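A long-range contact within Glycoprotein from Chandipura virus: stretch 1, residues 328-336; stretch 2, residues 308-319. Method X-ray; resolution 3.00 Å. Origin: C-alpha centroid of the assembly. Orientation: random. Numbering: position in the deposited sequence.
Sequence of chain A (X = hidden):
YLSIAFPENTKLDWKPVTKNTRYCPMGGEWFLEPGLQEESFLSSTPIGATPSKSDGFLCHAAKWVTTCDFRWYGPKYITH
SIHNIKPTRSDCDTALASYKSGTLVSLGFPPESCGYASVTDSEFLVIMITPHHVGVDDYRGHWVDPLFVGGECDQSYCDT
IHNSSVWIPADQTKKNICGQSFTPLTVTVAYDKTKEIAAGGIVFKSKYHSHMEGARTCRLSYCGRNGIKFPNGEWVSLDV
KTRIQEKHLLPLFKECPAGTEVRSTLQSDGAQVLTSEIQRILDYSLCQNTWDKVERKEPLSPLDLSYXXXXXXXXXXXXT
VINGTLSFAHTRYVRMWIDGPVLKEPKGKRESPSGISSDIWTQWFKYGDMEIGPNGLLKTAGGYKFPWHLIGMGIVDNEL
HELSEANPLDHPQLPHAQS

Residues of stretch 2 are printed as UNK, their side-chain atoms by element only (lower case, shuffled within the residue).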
# COMPACT_ATOMS: atom_id res chain seq x y z
N PHE A 328 -24.91 -9.55 -31.25
CA PHE A 328 -24.23 -8.30 -30.97
C PHE A 328 -25.20 -7.14 -31.17
O PHE A 328 -26.30 -7.32 -31.70
CB PHE A 328 -23.03 -8.14 -31.91
CG PHE A 328 -23.40 -7.68 -33.29
CD1 PHE A 328 -23.14 -6.38 -33.69
CD2 PHE A 328 -24.02 -8.55 -34.17
CE1 PHE A 328 -23.48 -5.96 -34.96
CE2 PHE A 328 -24.36 -8.13 -35.44
CZ PHE A 328 -24.10 -6.83 -35.83
N ALA A 329 -24.80 -5.96 -30.73
CA ALA A 329 -25.58 -4.75 -30.99
C ALA A 329 -24.69 -3.52 -30.97
O ALA A 329 -23.84 -3.38 -30.08
CB ALA A 329 -26.70 -4.62 -29.98
N HIS A 330 -24.86 -2.64 -31.94
CA HIS A 330 -24.18 -1.35 -31.92
C HIS A 330 -24.69 -0.54 -30.73
O HIS A 330 -25.87 -0.62 -30.39
CB HIS A 330 -24.41 -0.58 -33.22
CG HIS A 330 -23.46 -0.94 -34.32
ND1 HIS A 330 -23.67 -2.02 -35.15
CD2 HIS A 330 -22.29 -0.38 -34.71
CE1 HIS A 330 -22.67 -2.10 -36.02
NE2 HIS A 330 -21.82 -1.12 -35.77
N THR A 331 -23.80 0.22 -30.11
CA THR A 331 -24.20 1.06 -28.99
C THR A 331 -23.10 2.06 -28.69
O THR A 331 -22.01 1.98 -29.24
CB THR A 331 -24.47 0.24 -27.72
OG1 THR A 331 -25.05 1.09 -26.72
CG2 THR A 331 -23.19 -0.37 -27.19
N ARG A 332 -23.40 3.03 -27.82
CA ARG A 332 -22.37 3.91 -27.32
C ARG A 332 -22.26 3.71 -25.82
O ARG A 332 -23.18 4.02 -25.07
CB ARG A 332 -22.67 5.38 -27.66
CG ARG A 332 -21.69 6.39 -27.04
CD ARG A 332 -21.53 7.65 -27.89
NE ARG A 332 -22.79 8.35 -28.12
CZ ARG A 332 -23.48 8.29 -29.25
NH1 ARG A 332 -23.04 7.56 -30.27
NH2 ARG A 332 -24.62 8.96 -29.38
N TYR A 333 -21.14 3.14 -25.39
CA TYR A 333 -20.90 2.97 -23.97
C TYR A 333 -20.71 4.33 -23.31
O TYR A 333 -20.10 5.23 -23.89
CB TYR A 333 -19.66 2.11 -23.74
CG TYR A 333 -19.83 0.65 -24.07
CD1 TYR A 333 -20.09 -0.28 -23.08
CD2 TYR A 333 -19.72 0.19 -25.38
CE1 TYR A 333 -20.24 -1.62 -23.38
CE2 TYR A 333 -19.86 -1.15 -25.68
CZ TYR A 333 -20.12 -2.05 -24.68
OH TYR A 333 -20.27 -3.38 -24.98
N VAL A 334 -21.25 4.48 -22.12
CA VAL A 334 -21.05 5.68 -21.33
C VAL A 334 -20.72 5.29 -19.90
O VAL A 334 -20.99 4.16 -19.48
CB VAL A 334 -22.30 6.57 -21.33
CG1 VAL A 334 -22.65 6.99 -22.75
CG2 VAL A 334 -23.45 5.83 -20.68
N ARG A 335 -20.13 6.21 -19.16
CA ARG A 335 -19.76 5.94 -17.78
C ARG A 335 -20.96 6.11 -16.87
O ARG A 335 -21.66 7.12 -16.91
CB ARG A 335 -18.62 6.87 -17.34
CG ARG A 335 -18.26 6.78 -15.87
CD ARG A 335 -16.97 7.53 -15.60
NE ARG A 335 -15.84 6.95 -16.33
CZ ARG A 335 -14.93 7.66 -16.99
NH1 ARG A 335 -15.01 8.98 -17.02
NH2 ARG A 335 -13.94 7.05 -17.62
N MET A 336 -21.21 5.09 -16.05
CA MET A 336 -22.28 5.14 -15.07
C MET A 336 -21.75 4.74 -13.71
O MET A 336 -20.77 3.99 -13.62
CB MET A 336 -23.41 4.18 -15.46
CG MET A 336 -24.02 4.46 -16.80
SD MET A 336 -25.33 3.28 -17.16
CE MET A 336 -25.91 3.89 -18.74
N UNK A 308 -15.99 -9.38 -23.35
CA UNK A 308 -16.15 -8.73 -24.64
C UNK A 308 -16.59 -7.29 -24.47
O UNK A 308 -16.57 -6.50 -25.42
c UNK A 308 -15.63 -11.15 -26.48
c UNK A 308 -17.19 -9.46 -25.49
c UNK A 308 -18.09 -11.47 -26.65
c UNK A 308 -16.96 -10.95 -25.79
N UNK A 309 -17.00 -6.95 -23.25
CA UNK A 309 -17.53 -5.62 -22.95
C UNK A 309 -16.47 -4.54 -23.08
O UNK A 309 -15.29 -4.77 -22.88
c UNK A 309 -18.11 -5.61 -21.55
N UNK A 310 -16.91 -3.33 -23.41
CA UNK A 310 -16.04 -2.18 -23.36
C UNK A 310 -15.91 -1.75 -21.91
O UNK A 310 -16.90 -1.76 -21.17
o UNK A 310 -15.75 0.08 -24.17
c UNK A 310 -16.62 -1.03 -24.18
N UNK A 311 -14.70 -1.40 -21.50
CA UNK A 311 -14.50 -0.94 -20.13
C UNK A 311 -14.37 0.57 -20.05
O UNK A 311 -14.24 1.14 -18.97
n UNK A 311 -11.55 -5.46 -16.88
c UNK A 311 -13.28 -1.61 -19.49
c UNK A 311 -12.54 -5.04 -17.92
c UNK A 311 -12.37 -3.57 -18.25
c UNK A 311 -13.48 -3.07 -19.16
N UNK A 312 -14.43 1.23 -21.21
CA UNK A 312 -14.34 2.68 -21.28
C UNK A 312 -15.45 3.22 -22.16
O UNK A 312 -15.96 2.49 -23.02
o UNK A 312 -12.91 2.69 -23.22
c UNK A 312 -12.99 3.08 -21.86
N UNK A 313 -15.85 4.48 -21.96
CA UNK A 313 -16.89 5.07 -22.81
C UNK A 313 -16.44 5.12 -24.27
O UNK A 313 -15.24 5.13 -24.56
c UNK A 313 -17.02 6.49 -22.26
c UNK A 313 -15.45 5.39 -20.88
c UNK A 313 -16.55 6.40 -20.86
N UNK A 314 -17.41 5.13 -25.18
CA UNK A 314 -17.11 5.18 -26.60
C UNK A 314 -18.09 4.38 -27.43
O UNK A 314 -18.80 3.51 -26.92
N UNK A 315 -18.12 4.67 -28.73
CA UNK A 315 -18.92 3.91 -29.67
C UNK A 315 -18.36 2.50 -29.73
O UNK A 315 -17.18 2.31 -30.01
n UNK A 315 -23.44 3.29 -32.71
c UNK A 315 -19.69 3.86 -32.13
c UNK A 315 -21.97 3.19 -32.94
c UNK A 315 -21.19 3.98 -31.89
c UNK A 315 -18.89 4.57 -31.05
N UNK A 316 -19.19 1.51 -29.44
CA UNK A 316 -18.77 0.12 -29.51
C UNK A 316 -19.89 -0.87 -29.74
O UNK A 316 -20.97 -0.53 -30.23
N UNK A 317 -19.62 -2.13 -29.40
CA UNK A 317 -20.60 -3.19 -29.55
C UNK A 317 -20.85 -3.87 -28.21
O UNK A 317 -19.96 -3.95 -27.36
c UNK A 317 -20.96 -3.02 -32.57
c UNK A 317 -19.77 -3.73 -31.95
c UNK A 317 -19.33 -4.89 -32.83
c UNK A 317 -20.12 -4.23 -30.55
N UNK A 318 -22.06 -4.36 -28.01
CA UNK A 318 -22.37 -5.17 -26.85
C UNK A 318 -22.73 -6.56 -27.33
O UNK A 318 -23.09 -6.75 -28.50
c UNK A 318 -23.51 -4.56 -26.06
N UNK A 319 -22.62 -7.55 -26.45
CA UNK A 319 -22.88 -8.94 -26.81
C UNK A 319 -23.79 -9.60 -25.79
O UNK A 319 -23.75 -9.28 -24.60
c UNK A 319 -20.65 -9.23 -28.03
c UNK A 319 -19.90 -9.35 -30.32
c UNK A 319 -20.72 -9.79 -29.30
c UNK A 319 -18.99 -8.34 -30.08
c UNK A 319 -19.73 -8.22 -27.82
c UNK A 319 -18.90 -7.77 -28.83
o UNK A 319 -18.18 -7.91 -31.11
c UNK A 319 -21.56 -9.71 -26.92

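Position 308 carries four side-chain carbons forked at the second, and none comes near stretch 1; it is L308. Position 309 has a single carbon, and its CA lies 4.1 Å from Y333 OH: A309. At 310 one carbon is followed by one oxygen. The carbon, CB, sits over one face of the Y333 ring, 3.4 Å from its centroid and almost on the ring normal, in a CH-pi contact. This is S310, whose OG donates a hydrogen bond to the backbone O of 312 at 2.7 Å.

At 311 the CA-to-CB bond points away from stretch 1, and four carbons in a row end in nitrogen, none within contact distance: K311. Position 312 again has one carbon and one oxygen, and its CA-to-CB bond also points away: S312. At 313 three carbons close a ring onto the backbone N, one of them over a face of the R335 guanidinium, and CA approaches Y333 O at 3.4 Å. This is P313, and the carbon over R335 is CG.

Position 314 has no side-chain atoms and a phi of 144°, where a CB would be jammed against the preceding carbonyl oxygen, so G314 fits. Its N donates to Y333 O (3.0 Å) and its O accepts from Y333 N (2.8 Å). The chain turns a corner at 315, where four carbons in a row end in nitrogen; the side chain extends across stretch 1, touching T331 O and the edge of the H330 ring. This is K315, with CD 3.4 Å from T331 O and CE at the ring edge.

No side chain is present at 316. An ideal CB would lie a tight 3.3 Å from Y333 CE2, in keeping with G316; its N and O pair with T331 O and T331 N, both at 2.9 Å. At 317 four carbons fork at the second; one terminal carbon lies over a face of the H330 ring and at the edge of the F328 ring. This is L317, and that carbon is CD2. The lone carbon at 318, CB, lies 3.6 Å from Y333 OH and marks A318. Position 319 bears one carbon, then a six-carbon ring with an oxygen, packed on F328 CB: Y319, with CE1 3.7 Å from F328 CB.

The contact is an antiparallel pairing in which A329, T331 and Y333 exchange backbone hydrogen bonds with A318, G316 and G314. F328, H330 and R332 share one face with Y319, L317 and K315. On the other, Y333 reaches along stretch 2, and its OH donates a very short hydrogen bond to L317 O (2.5 Å). The bare backbone of G316 leaves room beside this ring, while S310 CB lies over one face of it, so the tyrosine ties the loop to the strand that follows.

Stretch 2 308-319: LASKSPGKGLAY
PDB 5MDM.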